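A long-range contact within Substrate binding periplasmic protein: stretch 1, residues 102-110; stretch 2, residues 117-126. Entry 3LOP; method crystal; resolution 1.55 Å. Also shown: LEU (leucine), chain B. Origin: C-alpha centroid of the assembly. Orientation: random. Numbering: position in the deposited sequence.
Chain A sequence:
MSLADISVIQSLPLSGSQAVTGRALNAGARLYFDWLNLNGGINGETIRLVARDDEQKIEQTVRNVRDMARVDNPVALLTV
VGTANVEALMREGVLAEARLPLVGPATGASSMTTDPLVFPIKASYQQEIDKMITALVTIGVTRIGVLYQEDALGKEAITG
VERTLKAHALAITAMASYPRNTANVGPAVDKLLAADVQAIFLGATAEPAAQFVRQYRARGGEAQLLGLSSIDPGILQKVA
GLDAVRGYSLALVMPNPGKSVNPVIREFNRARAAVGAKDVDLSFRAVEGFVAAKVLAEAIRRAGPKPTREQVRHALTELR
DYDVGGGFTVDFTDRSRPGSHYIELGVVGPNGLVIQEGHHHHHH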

# COMPACT_ATOMS: atom_id res chain seq x y z
N LEU A 102 -12.79 -5.74 -5.23
CA LEU A 102 -11.40 -5.72 -4.79
C LEU A 102 -11.32 -4.62 -3.73
O LEU A 102 -11.37 -3.43 -4.06
CB LEU A 102 -10.46 -5.41 -5.96
CG LEU A 102 -9.02 -5.01 -5.62
CD1 LEU A 102 -8.43 -5.97 -4.61
CD2 LEU A 102 -8.18 -4.99 -6.89
N VAL A 103 -11.20 -5.03 -2.47
CA VAL A 103 -11.14 -4.08 -1.37
C VAL A 103 -9.71 -3.79 -0.95
O VAL A 103 -8.92 -4.70 -0.72
CB VAL A 103 -11.92 -4.62 -0.15
CG1 VAL A 103 -11.80 -3.66 1.03
CG2 VAL A 103 -13.39 -4.80 -0.52
N GLY A 104 -9.38 -2.51 -0.88
CA GLY A 104 -8.06 -2.10 -0.46
C GLY A 104 -6.88 -2.50 -1.32
O GLY A 104 -5.91 -3.06 -0.80
N PRO A 105 -6.92 -2.24 -2.63
CA PRO A 105 -5.76 -2.62 -3.45
C PRO A 105 -4.54 -1.95 -2.82
O PRO A 105 -4.61 -0.79 -2.40
CB PRO A 105 -6.12 -2.05 -4.83
CG PRO A 105 -7.07 -0.91 -4.51
CD PRO A 105 -7.91 -1.49 -3.41
N ALA A 106 -3.43 -2.67 -2.74
CA ALA A 106 -2.22 -2.16 -2.11
C ALA A 106 -1.42 -1.16 -2.94
O ALA A 106 -0.19 -1.10 -2.86
CB ALA A 106 -1.33 -3.32 -1.70
N THR A 107 -2.12 -0.36 -3.74
CA THR A 107 -1.51 0.66 -4.58
C THR A 107 -2.41 1.89 -4.57
O THR A 107 -3.63 1.77 -4.55
CB THR A 107 -1.34 0.17 -6.04
OG1 THR A 107 -1.27 1.30 -6.92
CG2 THR A 107 -2.49 -0.73 -6.45
N GLY A 108 -1.79 3.07 -4.56
CA GLY A 108 -2.57 4.30 -4.55
C GLY A 108 -2.64 4.95 -5.92
O GLY A 108 -2.85 6.16 -6.02
N ALA A 109 -2.48 4.16 -6.97
CA ALA A 109 -2.53 4.70 -8.33
C ALA A 109 -3.84 5.43 -8.59
O ALA A 109 -4.88 5.09 -8.03
CB ALA A 109 -2.35 3.57 -9.34
N SER A 110 -3.79 6.43 -9.46
CA SER A 110 -4.97 7.23 -9.79
C SER A 110 -6.08 6.40 -10.44
O SER A 110 -7.26 6.74 -10.34
CB SER A 110 -4.59 8.38 -10.72
OG SER A 110 -4.04 7.92 -11.94
N LEU A 117 -15.80 -2.06 -9.38
CA LEU A 117 -15.49 -3.16 -8.47
C LEU A 117 -14.23 -2.97 -7.64
O LEU A 117 -13.88 -3.84 -6.84
CB LEU A 117 -15.40 -4.47 -9.25
CG LEU A 117 -16.76 -5.03 -9.69
CD1 LEU A 117 -16.58 -6.25 -10.58
CD2 LEU A 117 -17.58 -5.38 -8.45
N VAL A 118 -13.55 -1.84 -7.81
CA VAL A 118 -12.34 -1.57 -7.04
C VAL A 118 -12.64 -0.54 -5.97
O VAL A 118 -13.15 0.55 -6.25
CB VAL A 118 -11.20 -1.09 -7.95
CG1 VAL A 118 -9.94 -0.86 -7.13
CG2 VAL A 118 -10.92 -2.13 -9.03
N PHE A 119 -12.31 -0.88 -4.72
CA PHE A 119 -12.55 -0.02 -3.58
C PHE A 119 -11.27 0.41 -2.86
O PHE A 119 -10.88 -0.18 -1.86
CB PHE A 119 -13.48 -0.72 -2.58
CG PHE A 119 -14.85 -1.00 -3.13
CD1 PHE A 119 -15.07 -2.08 -3.99
CD2 PHE A 119 -15.92 -0.18 -2.80
CE1 PHE A 119 -16.34 -2.33 -4.51
CE2 PHE A 119 -17.20 -0.42 -3.31
CZ PHE A 119 -17.41 -1.49 -4.17
N PRO A 120 -10.61 1.46 -3.37
CA PRO A 120 -9.38 1.94 -2.75
C PRO A 120 -9.68 2.53 -1.38
O PRO A 120 -10.67 3.25 -1.20
CB PRO A 120 -8.88 3.00 -3.73
CG PRO A 120 -10.16 3.54 -4.32
CD PRO A 120 -10.96 2.28 -4.55
N ILE A 121 -8.82 2.23 -0.41
CA ILE A 121 -9.01 2.74 0.94
C ILE A 121 -8.07 3.90 1.24
O ILE A 121 -8.51 5.02 1.50
CB ILE A 121 -8.79 1.63 2.00
CG1 ILE A 121 -9.89 0.58 1.88
CG2 ILE A 121 -8.75 2.23 3.40
CD1 ILE A 121 -9.71 -0.62 2.82
N LYS A 122 -6.77 3.65 1.18
CA LYS A 122 -5.80 4.68 1.50
C LYS A 122 -5.74 5.87 0.54
O LYS A 122 -6.07 5.76 -0.64
CB LYS A 122 -4.40 4.06 1.63
CG LYS A 122 -3.79 3.55 0.35
CD LYS A 122 -2.71 2.52 0.67
CE LYS A 122 -1.93 2.09 -0.57
NZ LYS A 122 -0.84 3.05 -0.89
N ALA A 123 -5.33 7.01 1.09
CA ALA A 123 -5.18 8.23 0.30
C ALA A 123 -4.27 7.87 -0.87
O ALA A 123 -3.37 7.04 -0.72
CB ALA A 123 -4.56 9.33 1.15
N SER A 124 -4.51 8.50 -2.01
CA SER A 124 -3.78 8.21 -3.25
C SER A 124 -2.33 8.68 -3.34
O SER A 124 -1.87 9.51 -2.55
CB SER A 124 -4.54 8.81 -4.43
OG SER A 124 -4.36 10.22 -4.46
N TYR A 125 -1.62 8.16 -4.34
CA TYR A 125 -0.23 8.56 -4.57
C TYR A 125 -0.17 10.04 -4.91
O TYR A 125 0.77 10.73 -4.50
CB TYR A 125 0.39 7.78 -5.74
CG TYR A 125 0.69 6.33 -5.47
CD1 TYR A 125 0.97 5.88 -4.18
CD2 TYR A 125 0.76 5.41 -6.52
CE1 TYR A 125 1.32 4.55 -3.94
CE2 TYR A 125 1.10 4.08 -6.29
CZ TYR A 125 1.38 3.66 -5.00
OH TYR A 125 1.71 2.35 -4.76
N GLN A 126 -1.15 10.53 -5.66
CA GLN A 126 -1.15 11.94 -6.02
C GLN A 126 -1.28 12.81 -4.77
O GLN A 126 -0.66 13.87 -4.68
CB GLN A 126 -2.29 12.25 -6.99
CG GLN A 126 -2.20 13.65 -7.62
CD GLN A 126 -0.90 13.87 -8.38
OE1 GLN A 126 -0.57 13.11 -9.30
NE2 GLN A 126 -0.15 14.90 -8.00
N LEU B . 1.50 -2.02 -4.76
CA LEU B . 2.98 -1.87 -4.85
C LEU B . 3.59 -1.92 -3.46
O LEU B . 4.80 -2.22 -3.38
CB LEU B . 3.32 -0.54 -5.50
CG LEU B . 2.45 -0.45 -6.75
CD1 LEU B . 1.96 0.92 -6.94
CD2 LEU B . 3.21 -0.92 -7.93
OXT LEU B . 2.85 -1.66 -2.48
O HOH W 1 -6.26 1.05 -0.37
O HOH W 2 -2.88 8.72 -7.39

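What holds the two backbones side by side? At one end they run as neighbouring parallel strands, Leu102 beside Val118 and Val103 beside Phe119, with CA atoms 4.8 Å apart in each pair. Leu102 lies between two partners: its N donates to Leu117 O at 2.7 Å, and its O accepts from Phe119 N at 2.8 Å. Gly104 N then donates to Phe119 O at 2.9 Å, carrying the ladder one step past the strand. All three bonds are nearly straight, each N-H pointing almost directly at its acceptor.

Which side chains fill the space around this ladder? Leu102 and Val118 point to one face of the sheet, Val103 and Phe119 to the other. On the first face Val118 CG1 touches Pro105 CG at 3.9 Å and lies 4.5 Å from Leu102 CD2, so one methyl meets both neighbours. The Pro105 ring also leans on the second stretch, its CD 3.8 Å from Pro120 CA. On the Val103 side, the extended Ile121 side chain brings CD1 to 4.1 Å from Val103 CG1 and 4.0 Å from Gly104 CA. That methyl occupies the hollow beside the glycine: a CB on Gly104 would lie only 3.3 Å from Ile121 CD1, and the positive phi by itself also favours glycine.

How is the contact kept where the stretches leave the strand pairing? Water 1 bridges the loops, accepting from Ile121 N at 2.8 Å and donating to Pro105 O at 3.2 Å. Beyond it Lys122 reaches along the first stretch, placing CE 4.0 Å from Thr107 N; here its aliphatic part packs against backbone, while NZ is hydrogen-bonded elsewhere in the structure.

Why does the far end close so tightly at Gly108? Tyr125 is the bump and the bare glycine the hollow. Gly108 CA sits over the ring face, 3.7 Å from the centroid of the Tyr125 ring and almost on its normal, a CH-pi contact. A CB here would point toward the second stretch and come within 3.0 Å of Tyr125 N. That same N donates to Gly108 O at 2.9 Å in an almost linear bond at the start of the helix, just after the N-cap residue Ser124. Water 2 adds a second link, donating to Gly108 O at 2.9 Å and accepting from Gln126 N at 3.0 Å. Nearby, Ala109 N donates to Thr107 OG1 at 3.1 Å, bracing the turn around the glycine.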